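Local structure of kojibiose phosphorylase (Gut metagenome, 6W0P) at residues F84-N90 against D174-W180; N90-I94 against A153-I157; L169-L173 against T246-Y250; N196-L200 against T212-R216. The protein is a phosphorylase of glycoside hydrolase family 65, built from an N-terminal beta-sandwich domain, a helical central catalytic domain and a small C-terminal domain. All coordinates share one frame; numbering follows the deposited sequence.

Interaction 1 of 4, residues F84-N90 against D174-W180; sequences FTINSVN and DSNILHW
The carbonyl O of Asn-87 is gripped by two donors. A water donates to Asn-87 O at 3.0 Å and also to Ile-177 O; Trp-186 NE1 is the second donor. Two largely irregular segments run in roughly opposite directions here, in the N-terminal beta-sandwich domain. Segment 84-90 runs on from the end of strand 83-85, and segment 174-180 from the end of strand 165-174. The side chain of Asn-87 ties them again. Its CG lies opposite the backbone N (chi1 -165°), which carries Asn-87 ND2 to Leu-178 O at 2.9 Å. The Ile-177 side chain crosses that of Asn-87, its CB 3.6 Å from Asn-87 ND2. The backbone N of Asn-87 donates to His-179 ND1 at 3.0 Å, tilted 24° from the imidazole plane. Phe-84, His-179 and Trp-180 form an aromatic cluster. Trp-180 turns its edge to the face of Phe-84, with NE1 over the ring centre and the planes at 74°. His-179 is nearly parallel to Phe-84 but slid aside. Farther along, Asn-90 and Asp-174 form a single antiparallel hydrogen-bonded bridge. OD1 of Asp-174 accepts from the backbone N of Asn-176, an Asx turn. A water donates to Asp-174 OD2 at 2.8 Å and accepts from Asn-90 ND2 at 3.2 Å.

Interaction 2 of 4, residues N90-I94 against A153-I157; sequences NFFKI and AYQMI
Gln-155 keeps its chain extended (chi1 -175°, chi2 -178°), which carries its amide across to the backbone of Phe-92. Phe-92 sets its CG opposite its own carbonyl carbon (chi1 -77°), and its ring slides past the Gln-155 chain. NE2 of Gln-155 donates to Phe-92 O at 2.9 Å. The bond lies in the carbonyl plane, on a lone pair, and near the amide plane of the glutamine. OE1 of the same amide accepts from Arg-249 NE, so both ends of the group are held and its rotation is fixed. The contact spans the interior of the beta-sandwich. Segment 90-94 leads into strand 94-98 of one sheet, and segment 153-157 belongs to strand 152-161 of the other. CE1 of Phe-91 touches Ala-153 CB at 3.4 Å. The same CE1 sits over the centre of the Phe-92 ring, 3.5 Å above its plane. Farther along the two segments, Ile-94 and Ile-157 meet tip to tip, CG2 to CD1, at 3.7 Å. The turn that presents the two phenylalanines is an Asx turn: Asn-90 OD1 accepts from the backbone N of Phe-92 at 3.2 Å.

Interaction 3 of 4, residues L169-L173 against T246-Y250; sequences LELHL and TITRY
Arg-249 is an arginine buried between two beta-sheets, and its NH1 donates to His-172 O at 2.8 Å. The donor stands well above the carbonyl plane, 58° out of it, so it is not on a lone pair. The other nitrogens of the group also have partners: NE donates to Gln-155 OE1 and NH2 to Lys-93 O. Three carbonyl oxygens accept from the guanidinium, fix its position and probably help to stabilise its positive charge. The chain reaches them by bending at its second and third torsions (chi3 -58°). Leu-171 slides past it in the opposite direction. CB of Leu-171 lies over one guanidinium face, 3.7 Å above the plane. CD1 of Leu-171 runs along the aliphatic part, 4.0 Å from Arg-249 CG. CD2 of Leu-173 comes to 3.9 Å from Arg-249 NH1. Away from the arginine the contact is apolar: Leu-169 CD2 meets Ile-247 CG2 at 3.7 Å, their side chains crossing at a slant. Glu-170 and His-172 point away from segment 246-250. His-172 NE2 donates to Glu-170 OE1 at 3.1 Å, while Glu-170 OE2 makes a salt bridge with Lys-168. The two strand axes approach to 10.1 Å and run 9° from parallel, with no backbone bond between them. Such face-to-face spacing is that of stacked sheets in a beta-sandwich, here the N-terminal domain.

Interaction 4 of 4, residues N196-L200 against T212-R216; sequences NSIGL and TSVMR
Arg-216 and Ser-197 make the side-chain bond of this hairpin: Arg-216 NH1 donates to Ser-197 OG at 2.8 Å. The bond is bent, with an angle of 134° at the hydrogen. CB of Asn-196 covers one face of the guanidinium, 3.9 Å from Arg-216 NH2. Nearby, Ile-198 and Met-215 lie side by side and point the same way, with CG2 against CG at 3.6 Å. The Met-215 CG sits between its backbone N and carbonyl carbon (chi1 65°), and the extended chain beyond brings CE against Ile-198 CG2 as well. Leu-200 CD1 packs on Ser-213 CB on that same face. The backbones position these groups. Ile-198 with Met-215 and Leu-200 with Ser-213 are antiparallel hydrogen-bonded pairs, each joined by two N-H to O bonds. Between them Gly-199 and Val-214 form a non-hydrogen-bonded pair with CA atoms only 4.0 Å apart. The hydroxyl of Ser-213 is hydrogen-bonded to Asn-253 OD1. The hairpin lies between strands 245-256 and 186-194 of the large sheet. Helix 263-277 covers Ser-197, Val-214 and Arg-216, while Ile-198, Leu-200 and Met-215 pack on strands 165-174 and 230-239 of the facing sheet.

In the fold
All four interactions lie in the N-terminal domain and are mainly buried. Interactions 2 and 3 are wholly so: both join the two sheets, and their centres are only about 6 Å apart. Strands 152-161 and 245-256 are neighbours in the large sheet, and their Gln-155 and Arg-249 side chains meet in the sandwich interior. Interaction 4 stays within that sheet and rests on regular backbone bonds. Its Met-215 reaches the arginine of interaction 3, and Asn-196 marks its exposed end. Interaction 1 joins mostly loops. It uses waters, side-chain amides and aromatic rings, with Leu-178 and Trp-180 exposed. It shares Asn-90 with interaction 2 and touches interaction 3 through Val-89 and Leu-173.

Interaction 1 of 4, residues F84-N90 against D174-W180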
loop_
_atom_site.group_PDB
_atom_site.type_symbol
_atom_site.label_atom_id
_atom_site.label_comp_id
_atom_site.label_asym_id
_atom_site.label_seq_id
_atom_site.Cartn_x
_atom_site.Cartn_y
_atom_site.Cartn_z
ATOM N N PHE A 84 -11.723 5.616 15.165
ATOM C CA PHE A 84 -11.383 4.807 16.364
ATOM C C PHE A 84 -12.212 5.285 17.564
ATOM O O PHE A 84 -12.515 6.492 17.639
ATOM C CB PHE A 84 -9.869 4.875 16.605
ATOM C CG PHE A 84 -9.255 6.232 16.359
ATOM C CD1 PHE A 84 -9.315 7.226 17.322
ATOM C CD2 PHE A 84 -8.622 6.517 15.159
ATOM C CE1 PHE A 84 -8.766 8.480 17.091
ATOM C CE2 PHE A 84 -8.076 7.771 14.927
ATOM C CZ PHE A 84 -8.162 8.755 15.889
ATOM N N THR A 85 -12.561 4.343 18.449
ATOM C CA THR A 85 -13.149 4.549 19.804
ATOM C C THR A 85 -12.099 5.252 20.659
ATOM O O THR A 85 -10.960 4.783 20.666
ATOM C CB THR A 85 -13.589 3.208 20.401
ATOM O OG1 THR A 85 -14.374 2.516 19.431
ATOM C CG2 THR A 85 -14.421 3.330 21.655
ATOM N N ILE A 86 -12.451 6.365 21.307
ATOM C CA ILE A 86 -11.442 7.273 21.933
ATOM C C ILE A 86 -11.447 7.096 23.458
ATOM O O ILE A 86 -12.515 6.927 24.079
ATOM C CB ILE A 86 -11.652 8.738 21.506
ATOM C CG1 ILE A 86 -13.100 9.188 21.708
ATOM C CG2 ILE A 86 -11.194 8.940 20.072
ATOM C CD1 ILE A 86 -13.327 10.668 21.510
ATOM N N ASN A 87 -10.253 7.097 24.034
ATOM C CA ASN A 87 -10.066 7.232 25.492
ATOM C C ASN A 87 -10.896 8.447 25.902
ATOM O O ASN A 87 -10.824 9.518 25.205
ATOM C CB ASN A 87 -8.585 7.351 25.842
ATOM C CG ASN A 87 -8.303 7.126 27.309
ATOM O OD1 ASN A 87 -9.207 6.745 28.063
ATOM N ND2 ASN A 87 -7.070 7.437 27.717
ATOM N N SER A 88 -11.705 8.272 26.943
ATOM C CA SER A 88 -12.680 9.277 27.427
ATOM C C SER A 88 -12.442 9.530 28.910
ATOM O O SER A 88 -11.449 9.030 29.470
ATOM C CB SER A 88 -14.089 8.819 27.160
ATOM O OG SER A 88 -14.236 8.463 25.802
ATOM N N VAL A 89 -13.355 10.260 29.530
ATOM C CA VAL A 89 -13.161 10.787 30.903
ATOM C C VAL A 89 -12.681 9.654 31.816
ATOM O O VAL A 89 -13.377 8.635 31.951
ATOM C CB VAL A 89 -14.436 11.489 31.405
ATOM C CG1 VAL A 89 -15.668 10.585 31.362
ATOM C CG2 VAL A 89 -14.232 12.092 32.789
ATOM N N ASN A 90 -11.512 9.836 32.423
ATOM C CA ASN A 90 -11.038 8.979 33.543
ATOM C C ASN A 90 -11.791 9.393 34.819
ATOM O O ASN A 90 -11.474 10.475 35.346
ATOM C CB ASN A 90 -9.520 9.106 33.718
ATOM C CG ASN A 90 -8.994 8.277 34.872
ATOM O OD1 ASN A 90 -9.773 7.722 35.646
ATOM N ND2 ASN A 90 -7.675 8.171 34.972
ATOM N N ASP A 174 -11.226 13.462 34.800
ATOM C CA ASP A 174 -10.099 13.936 33.960
ATOM C C ASP A 174 -10.441 13.656 32.502
ATOM O O ASP A 174 -10.419 12.467 32.125
ATOM C CB ASP A 174 -8.786 13.242 34.345
ATOM C CG ASP A 174 -7.630 13.606 33.428
ATOM O OD1 ASP A 174 -7.840 14.506 32.595
ATOM O OD2 ASP A 174 -6.524 12.998 33.550
ATOM N N SER A 175 -10.752 14.683 31.707
ATOM C CA SER A 175 -11.036 14.489 30.265
ATOM C C SER A 175 -9.933 15.138 29.422
ATOM O O SER A 175 -10.214 15.478 28.265
ATOM C CB SER A 175 -12.417 14.967 29.890
ATOM O OG SER A 175 -12.732 14.593 28.550
ATOM N N ASN A 176 -8.711 15.233 29.963
ATOM C CA ASN A 176 -7.499 15.658 29.210
ATOM C C ASN A 176 -6.751 14.417 28.703
ATOM O O ASN A 176 -5.592 14.555 28.244
ATOM C CB ASN A 176 -6.622 16.577 30.073
ATOM C CG ASN A 176 -7.276 17.931 30.277
ATOM O OD1 ASN A 176 -7.573 18.619 29.313
ATOM N ND2 ASN A 176 -7.547 18.301 31.517
ATOM N N ILE A 177 -7.381 13.242 28.790
ATOM C CA ILE A 177 -6.724 11.917 28.547
ATOM C C ILE A 177 -6.303 11.844 27.080
ATOM O O ILE A 177 -7.028 12.377 26.203
ATOM C CB ILE A 177 -7.613 10.724 28.981
ATOM C CG1 ILE A 177 -9.117 10.908 28.760
ATOM C CG2 ILE A 177 -7.382 10.431 30.446
ATOM C CD1 ILE A 177 -9.548 11.214 27.366
ATOM N N LEU A 178 -5.167 11.212 26.817
ATOM C CA LEU A 178 -4.683 11.016 25.432
ATOM C C LEU A 178 -5.243 9.702 24.880
ATOM O O LEU A 178 -5.529 8.760 25.660
ATOM C CB LEU A 178 -3.150 11.015 25.404
ATOM C CG LEU A 178 -2.459 12.184 26.114
ATOM C CD1 LEU A 178 -0.938 11.998 26.083
ATOM C CD2 LEU A 178 -2.874 13.536 25.501
ATOM N N HIS A 179 -5.420 9.670 23.563
ATOM C CA HIS A 179 -5.539 8.453 22.727
ATOM C C HIS A 179 -4.279 8.299 21.873
ATOM O O HIS A 179 -3.648 9.337 21.558
ATOM C CB HIS A 179 -6.784 8.533 21.854
ATOM C CG HIS A 179 -7.222 7.188 21.411
ATOM N ND1 HIS A 179 -8.039 6.401 22.191
ATOM C CD2 HIS A 179 -6.935 6.483 20.295
ATOM C CE1 HIS A 179 -8.239 5.256 21.562
ATOM N NE2 HIS A 179 -7.584 5.286 20.393
ATOM N N TRP A 180 -3.927 7.055 21.536
ATOM C CA TRP A 180 -2.658 6.671 20.857
ATOM C C TRP A 180 -1.447 7.207 21.645
ATOM O O TRP A 180 -0.375 7.306 21.053
ATOM C CB TRP A 180 -2.637 7.160 19.394
ATOM C CG TRP A 180 -3.794 6.727 18.536
ATOM C CD1 TRP A 180 -4.602 7.535 17.784
ATOM C CD2 TRP A 180 -4.289 5.382 18.338
ATOM N NE1 TRP A 180 -5.559 6.788 17.141
ATOM C CE2 TRP A 180 -5.392 5.469 17.459
ATOM C CE3 TRP A 180 -3.924 4.116 18.829
ATOM C CZ2 TRP A 180 -6.121 4.351 17.056
ATOM C CZ3 TRP A 180 -4.642 3.005 18.429
ATOM C CH2 TRP A 180 -5.732 3.128 17.559
HETATM O O HOH W 1 -8.706 2.906 19.567
HETATM O O HOH W 2 -8.809 11.456 24.201
HETATM O O HOH W 3 -14.423 12.377 27.912
HETATM O O HOH W 4 -5.748 10.342 33.598
#

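Interaction 2 of 4, residues N90-I94 against A153-I157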
loop_
_atom_site.group_PDB
_atom_site.type_symbol
_atom_site.label_atom_id
_atom_site.label_comp_id
_atom_site.label_asym_id
_atom_site.label_seq_id
_atom_site.Cartn_x
_atom_site.Cartn_y
_atom_site.Cartn_z
ATOM N N ASN A 90 -11.512 9.836 32.423
ATOM C CA ASN A 90 -11.038 8.979 33.543
ATOM C C ASN A 90 -11.791 9.393 34.819
ATOM O O ASN A 90 -11.474 10.475 35.346
ATOM C CB ASN A 90 -9.520 9.106 33.718
ATOM C CG ASN A 90 -8.994 8.277 34.872
ATOM O OD1 ASN A 90 -9.773 7.722 35.646
ATOM N ND2 ASN A 90 -7.675 8.171 34.972
ATOM N N PHE A 91 -12.790 8.614 35.257
ATOM C CA PHE A 91 -13.699 8.979 36.384
ATOM C C PHE A 91 -13.354 8.167 37.633
ATOM O O PHE A 91 -14.095 8.244 38.610
ATOM C CB PHE A 91 -15.165 8.811 35.986
ATOM C CG PHE A 91 -15.541 7.472 35.405
ATOM C CD1 PHE A 91 -15.616 6.338 36.206
ATOM C CD2 PHE A 91 -15.856 7.353 34.058
ATOM C CE1 PHE A 91 -15.954 5.112 35.661
ATOM C CE2 PHE A 91 -16.216 6.128 33.521
ATOM C CZ PHE A 91 -16.272 5.013 34.322
ATOM N N PHE A 92 -12.263 7.401 37.598
ATOM C CA PHE A 92 -11.769 6.610 38.757
ATOM C C PHE A 92 -10.491 7.241 39.312
ATOM O O PHE A 92 -10.019 6.804 40.383
ATOM C CB PHE A 92 -11.529 5.153 38.350
ATOM C CG PHE A 92 -12.766 4.291 38.206
ATOM C CD1 PHE A 92 -13.841 4.408 39.077
ATOM C CD2 PHE A 92 -12.819 3.299 37.240
ATOM C CE1 PHE A 92 -14.947 3.581 38.954
ATOM C CE2 PHE A 92 -13.920 2.467 37.127
ATOM C CZ PHE A 92 -14.983 2.612 37.982
ATOM N N LYS A 93 -9.969 8.257 38.622
ATOM C CA LYS A 93 -8.685 8.910 38.970
ATOM C C LYS A 93 -8.743 9.505 40.380
ATOM O O LYS A 93 -9.689 10.246 40.704
ATOM C CB LYS A 93 -8.318 10.014 37.982
ATOM C CG LYS A 93 -6.943 10.613 38.243
ATOM C CD LYS A 93 -6.460 11.468 37.112
ATOM C CE LYS A 93 -5.264 12.308 37.517
ATOM N NZ LYS A 93 -4.876 13.253 36.450
ATOM N N ILE A 94 -7.752 9.173 41.195
ATOM C CA ILE A 94 -7.552 9.814 42.528
ATOM C C ILE A 94 -6.108 10.296 42.635
ATOM O O ILE A 94 -5.258 9.901 41.797
ATOM C CB ILE A 94 -7.907 8.854 43.684
ATOM C CG1 ILE A 94 -6.880 7.727 43.819
ATOM C CG2 ILE A 94 -9.317 8.314 43.510
ATOM C CD1 ILE A 94 -7.183 6.740 44.926
ATOM N N ALA A 153 -21.280 4.338 37.327
ATOM C CA ALA A 153 -20.061 3.668 37.843
ATOM C C ALA A 153 -19.904 4.039 39.317
ATOM O O ALA A 153 -20.267 5.166 39.698
ATOM C CB ALA A 153 -18.840 4.097 37.058
ATOM N N TYR A 154 -19.349 3.146 40.115
ATOM C CA TYR A 154 -19.196 3.346 41.570
ATOM C C TYR A 154 -17.763 3.020 41.975
ATOM O O TYR A 154 -17.142 2.061 41.430
ATOM C CB TYR A 154 -20.195 2.463 42.311
ATOM C CG TYR A 154 -21.580 2.537 41.720
ATOM C CD1 TYR A 154 -22.273 3.733 41.695
ATOM C CD2 TYR A 154 -22.191 1.416 41.177
ATOM C CE1 TYR A 154 -23.538 3.812 41.144
ATOM C CE2 TYR A 154 -23.459 1.480 40.627
ATOM C CZ TYR A 154 -24.150 2.675 40.634
ATOM O OH TYR A 154 -25.390 2.741 40.066
ATOM N N GLN A 155 -17.270 3.761 42.957
ATOM C CA GLN A 155 -15.913 3.571 43.505
ATOM C C GLN A 155 -16.004 3.754 45.008
ATOM O O GLN A 155 -16.689 4.678 45.442
ATOM C CB GLN A 155 -14.935 4.577 42.904
ATOM C CG GLN A 155 -13.495 4.366 43.334
ATOM C CD GLN A 155 -12.621 5.439 42.739
ATOM O OE1 GLN A 155 -12.933 6.627 42.824
ATOM N NE2 GLN A 155 -11.535 5.019 42.103
ATOM N N MET A 156 -15.340 2.888 45.747
ATOM C CA MET A 156 -15.245 2.968 47.209
ATOM C C MET A 156 -13.762 2.886 47.557
ATOM O O MET A 156 -13.060 2.038 46.983
ATOM C CB MET A 156 -16.024 1.845 47.893
ATOM C CG MET A 156 -16.118 2.010 49.392
ATOM S SD MET A 156 -17.228 0.814 50.170
ATOM C CE MET A 156 -16.461 -0.770 49.792
ATOM N N ILE A 157 -13.323 3.803 48.418
ATOM C CA ILE A 157 -11.928 3.926 48.909
ATOM C C ILE A 157 -11.984 3.925 50.438
ATOM O O ILE A 157 -12.665 4.804 51.010
ATOM C CB ILE A 157 -11.263 5.202 48.358
ATOM C CG1 ILE A 157 -11.418 5.321 46.842
ATOM C CG2 ILE A 157 -9.805 5.247 48.775
ATOM C CD1 ILE A 157 -11.173 6.712 46.308
#

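Interaction 3 of 4, residues L169-L173 against T246-Y250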
loop_
_atom_site.group_PDB
_atom_site.type_symbol
_atom_site.label_atom_id
_atom_site.label_comp_id
_atom_site.label_asym_id
_atom_site.label_seq_id
_atom_site.Cartn_x
_atom_site.Cartn_y
_atom_site.Cartn_z
ATOM N N LEU A 169 -6.857 13.208 50.044
ATOM C CA LEU A 169 -7.458 12.423 48.944
ATOM C C LEU A 169 -8.077 13.409 47.966
ATOM O O LEU A 169 -8.807 14.312 48.443
ATOM C CB LEU A 169 -8.501 11.472 49.527
ATOM C CG LEU A 169 -9.398 10.753 48.524
ATOM C CD1 LEU A 169 -8.623 9.753 47.679
ATOM C CD2 LEU A 169 -10.515 10.061 49.256
ATOM N N GLU A 170 -7.726 13.284 46.682
ATOM C CA GLU A 170 -8.341 14.031 45.556
ATOM C C GLU A 170 -9.116 13.027 44.684
ATOM O O GLU A 170 -8.506 12.044 44.278
ATOM C CB GLU A 170 -7.274 14.748 44.728
ATOM C CG GLU A 170 -6.440 15.749 45.515
ATOM C CD GLU A 170 -5.350 16.473 44.728
ATOM O OE1 GLU A 170 -5.172 16.179 43.524
ATOM O OE2 GLU A 170 -4.665 17.320 45.322
ATOM N N LEU A 171 -10.402 13.273 44.434
ATOM C CA LEU A 171 -11.198 12.574 43.400
ATOM C C LEU A 171 -11.259 13.456 42.146
ATOM O O LEU A 171 -11.692 14.631 42.252
ATOM C CB LEU A 171 -12.606 12.257 43.919
ATOM C CG LEU A 171 -12.709 11.526 45.256
ATOM C CD1 LEU A 171 -14.142 11.091 45.486
ATOM C CD2 LEU A 171 -11.773 10.331 45.321
ATOM N N HIS A 172 -10.872 12.882 41.002
ATOM C CA HIS A 172 -10.815 13.575 39.690
ATOM C C HIS A 172 -11.836 12.979 38.710
ATOM O O HIS A 172 -12.002 11.736 38.690
ATOM C CB HIS A 172 -9.408 13.472 39.105
ATOM C CG HIS A 172 -8.328 14.126 39.896
ATOM N ND1 HIS A 172 -7.331 14.871 39.292
ATOM C CD2 HIS A 172 -8.042 14.112 41.213
ATOM C CE1 HIS A 172 -6.485 15.292 40.207
ATOM N NE2 HIS A 172 -6.902 14.847 41.391
ATOM N N LEU A 173 -12.481 13.837 37.919
ATOM C CA LEU A 173 -12.931 13.516 36.543
ATOM C C LEU A 173 -11.970 14.229 35.593
ATOM O O LEU A 173 -11.904 15.474 35.651
ATOM C CB LEU A 173 -14.371 13.982 36.312
ATOM C CG LEU A 173 -15.377 13.593 37.388
ATOM C CD1 LEU A 173 -16.734 14.178 37.051
ATOM C CD2 LEU A 173 -15.470 12.078 37.547
ATOM N N THR A 246 -13.847 5.264 55.116
ATOM C CA THR A 246 -14.281 4.902 53.743
ATOM C C THR A 246 -14.991 6.105 53.154
ATOM O O THR A 246 -15.649 6.767 53.903
ATOM C CB THR A 246 -15.217 3.682 53.671
ATOM O OG1 THR A 246 -16.502 4.018 54.199
ATOM C CG2 THR A 246 -14.713 2.488 54.442
ATOM N N ILE A 247 -14.887 6.289 51.844
ATOM C CA ILE A 247 -15.717 7.228 51.045
ATOM C C ILE A 247 -16.224 6.455 49.820
ATOM O O ILE A 247 -15.476 5.590 49.318
ATOM C CB ILE A 247 -14.894 8.479 50.685
ATOM C CG1 ILE A 247 -15.706 9.505 49.899
ATOM C CG2 ILE A 247 -13.616 8.119 49.956
ATOM C CD1 ILE A 247 -14.989 10.845 49.748
ATOM N N THR A 248 -17.452 6.734 49.375
ATOM C CA THR A 248 -18.029 6.164 48.133
ATOM C C THR A 248 -18.191 7.277 47.102
ATOM O O THR A 248 -18.817 8.293 47.438
ATOM C CB THR A 248 -19.358 5.467 48.422
ATOM O OG1 THR A 248 -19.049 4.524 49.442
ATOM C CG2 THR A 248 -19.954 4.804 47.201
ATOM N N ARG A 249 -17.614 7.089 45.916
ATOM C CA ARG A 249 -17.829 7.947 44.730
ATOM C C ARG A 249 -18.885 7.318 43.809
ATOM O O ARG A 249 -18.671 6.165 43.351
ATOM C CB ARG A 249 -16.529 8.120 43.948
ATOM C CG ARG A 249 -16.601 9.264 42.956
ATOM C CD ARG A 249 -15.811 9.010 41.699
ATOM N NE ARG A 249 -14.397 8.749 41.942
ATOM C CZ ARG A 249 -13.396 9.433 41.413
ATOM N NH1 ARG A 249 -13.641 10.474 40.645
ATOM N NH2 ARG A 249 -12.144 9.065 41.628
ATOM N N TYR A 250 -19.955 8.072 43.536
ATOM C CA TYR A 250 -20.982 7.788 42.506
ATOM C C TYR A 250 -20.646 8.601 41.258
ATOM O O TYR A 250 -20.398 9.827 41.380
ATOM C CB TYR A 250 -22.372 8.132 43.035
ATOM C CG TYR A 250 -22.705 7.417 44.318
ATOM C CD1 TYR A 250 -22.328 7.949 45.535
ATOM C CD2 TYR A 250 -23.363 6.192 44.324
ATOM C CE1 TYR A 250 -22.622 7.306 46.729
ATOM C CE2 TYR A 250 -23.643 5.524 45.512
ATOM C CZ TYR A 250 -23.278 6.089 46.725
ATOM O OH TYR A 250 -23.546 5.508 47.929
#

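Interaction 4 of 4, residues N196-L200 against T212-R216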
loop_
_atom_site.group_PDB
_atom_site.type_symbol
_atom_site.label_atom_id
_atom_site.label_comp_id
_atom_site.label_asym_id
_atom_site.label_seq_id
_atom_site.Cartn_x
_atom_site.Cartn_y
_atom_site.Cartn_z
ATOM N N ASN A 196 -24.182 19.084 45.969
ATOM C CA ASN A 196 -23.121 18.123 46.369
ATOM C C ASN A 196 -22.577 17.405 45.130
ATOM O O ASN A 196 -21.819 16.415 45.306
ATOM C CB ASN A 196 -23.617 17.148 47.435
ATOM C CG ASN A 196 -23.752 17.815 48.789
ATOM O OD1 ASN A 196 -24.817 17.771 49.406
ATOM N ND2 ASN A 196 -22.672 18.430 49.246
ATOM N N SER A 197 -22.899 17.905 43.939
ATOM C CA SER A 197 -22.542 17.271 42.649
ATOM C C SER A 197 -21.543 18.157 41.911
ATOM O O SER A 197 -21.667 19.389 41.994
ATOM C CB SER A 197 -23.786 16.986 41.858
ATOM O OG SER A 197 -24.533 15.945 42.490
ATOM N N ILE A 198 -20.532 17.557 41.284
ATOM C CA ILE A 198 -19.490 18.278 40.494
ATOM C C ILE A 198 -19.330 17.516 39.188
ATOM O O ILE A 198 -19.475 16.296 39.240
ATOM C CB ILE A 198 -18.173 18.375 41.284
ATOM C CG1 ILE A 198 -17.184 19.330 40.622
ATOM C CG2 ILE A 198 -17.551 17.003 41.521
ATOM C CD1 ILE A 198 -16.009 19.696 41.510
ATOM N N GLY A 199 -19.053 18.189 38.069
ATOM C CA GLY A 199 -19.003 17.489 36.775
ATOM C C GLY A 199 -18.486 18.342 35.645
ATOM O O GLY A 199 -18.113 19.493 35.884
ATOM N N LEU A 200 -18.423 17.759 34.452
ATOM C CA LEU A 200 -17.969 18.442 33.217
ATOM C C LEU A 200 -18.819 17.973 32.039
ATOM O O LEU A 200 -19.456 16.908 32.137
ATOM C CB LEU A 200 -16.479 18.183 32.975
ATOM C CG LEU A 200 -15.999 16.736 33.034
ATOM C CD1 LEU A 200 -16.374 15.980 31.764
ATOM C CD2 LEU A 200 -14.480 16.698 33.261
ATOM N N THR A 212 -21.455 14.183 29.322
ATOM C CA THR A 212 -21.477 14.827 30.660
ATOM C C THR A 212 -21.103 13.773 31.695
ATOM O O THR A 212 -21.759 12.713 31.725
ATOM C CB THR A 212 -22.826 15.483 30.981
ATOM O OG1 THR A 212 -22.979 16.575 30.083
ATOM C CG2 THR A 212 -22.909 16.008 32.397
ATOM N N SER A 213 -20.047 14.046 32.456
ATOM C CA SER A 213 -19.578 13.210 33.580
ATOM C C SER A 213 -19.817 13.965 34.878
ATOM O O SER A 213 -19.280 15.092 35.001
ATOM C CB SER A 213 -18.129 12.855 33.438
ATOM O OG SER A 213 -17.763 11.959 34.477
ATOM N N VAL A 214 -20.594 13.366 35.786
ATOM C CA VAL A 214 -20.919 13.977 37.105
ATOM C C VAL A 214 -20.595 12.985 38.226
ATOM O O VAL A 214 -20.877 11.781 38.072
ATOM C CB VAL A 214 -22.387 14.435 37.159
ATOM C CG1 VAL A 214 -22.640 15.601 36.208
ATOM C CG2 VAL A 214 -23.344 13.289 36.878
ATOM N N MET A 215 -20.027 13.484 39.319
ATOM C CA MET A 215 -19.799 12.667 40.526
ATOM C C MET A 215 -20.290 13.406 41.771
ATOM O O MET A 215 -20.490 14.622 41.731
ATOM C CB MET A 215 -18.326 12.305 40.688
ATOM C CG MET A 215 -17.433 13.476 40.925
ATOM S SD MET A 215 -15.806 12.857 41.361
ATOM C CE MET A 215 -14.818 14.349 41.257
ATOM N N ARG A 216 -20.516 12.627 42.815
ATOM C CA ARG A 216 -20.814 13.085 44.187
ATOM C C ARG A 216 -20.449 11.930 45.116
ATOM O O ARG A 216 -20.277 10.802 44.593
ATOM C CB ARG A 216 -22.296 13.425 44.333
ATOM C CG ARG A 216 -23.181 12.194 44.362
ATOM C CD ARG A 216 -24.630 12.573 44.239
ATOM N NE ARG A 216 -25.205 12.990 45.507
ATOM C CZ ARG A 216 -25.850 14.134 45.699
ATOM N NH1 ARG A 216 -25.952 15.023 44.717
ATOM N NH2 ARG A 216 -26.358 14.412 46.889
#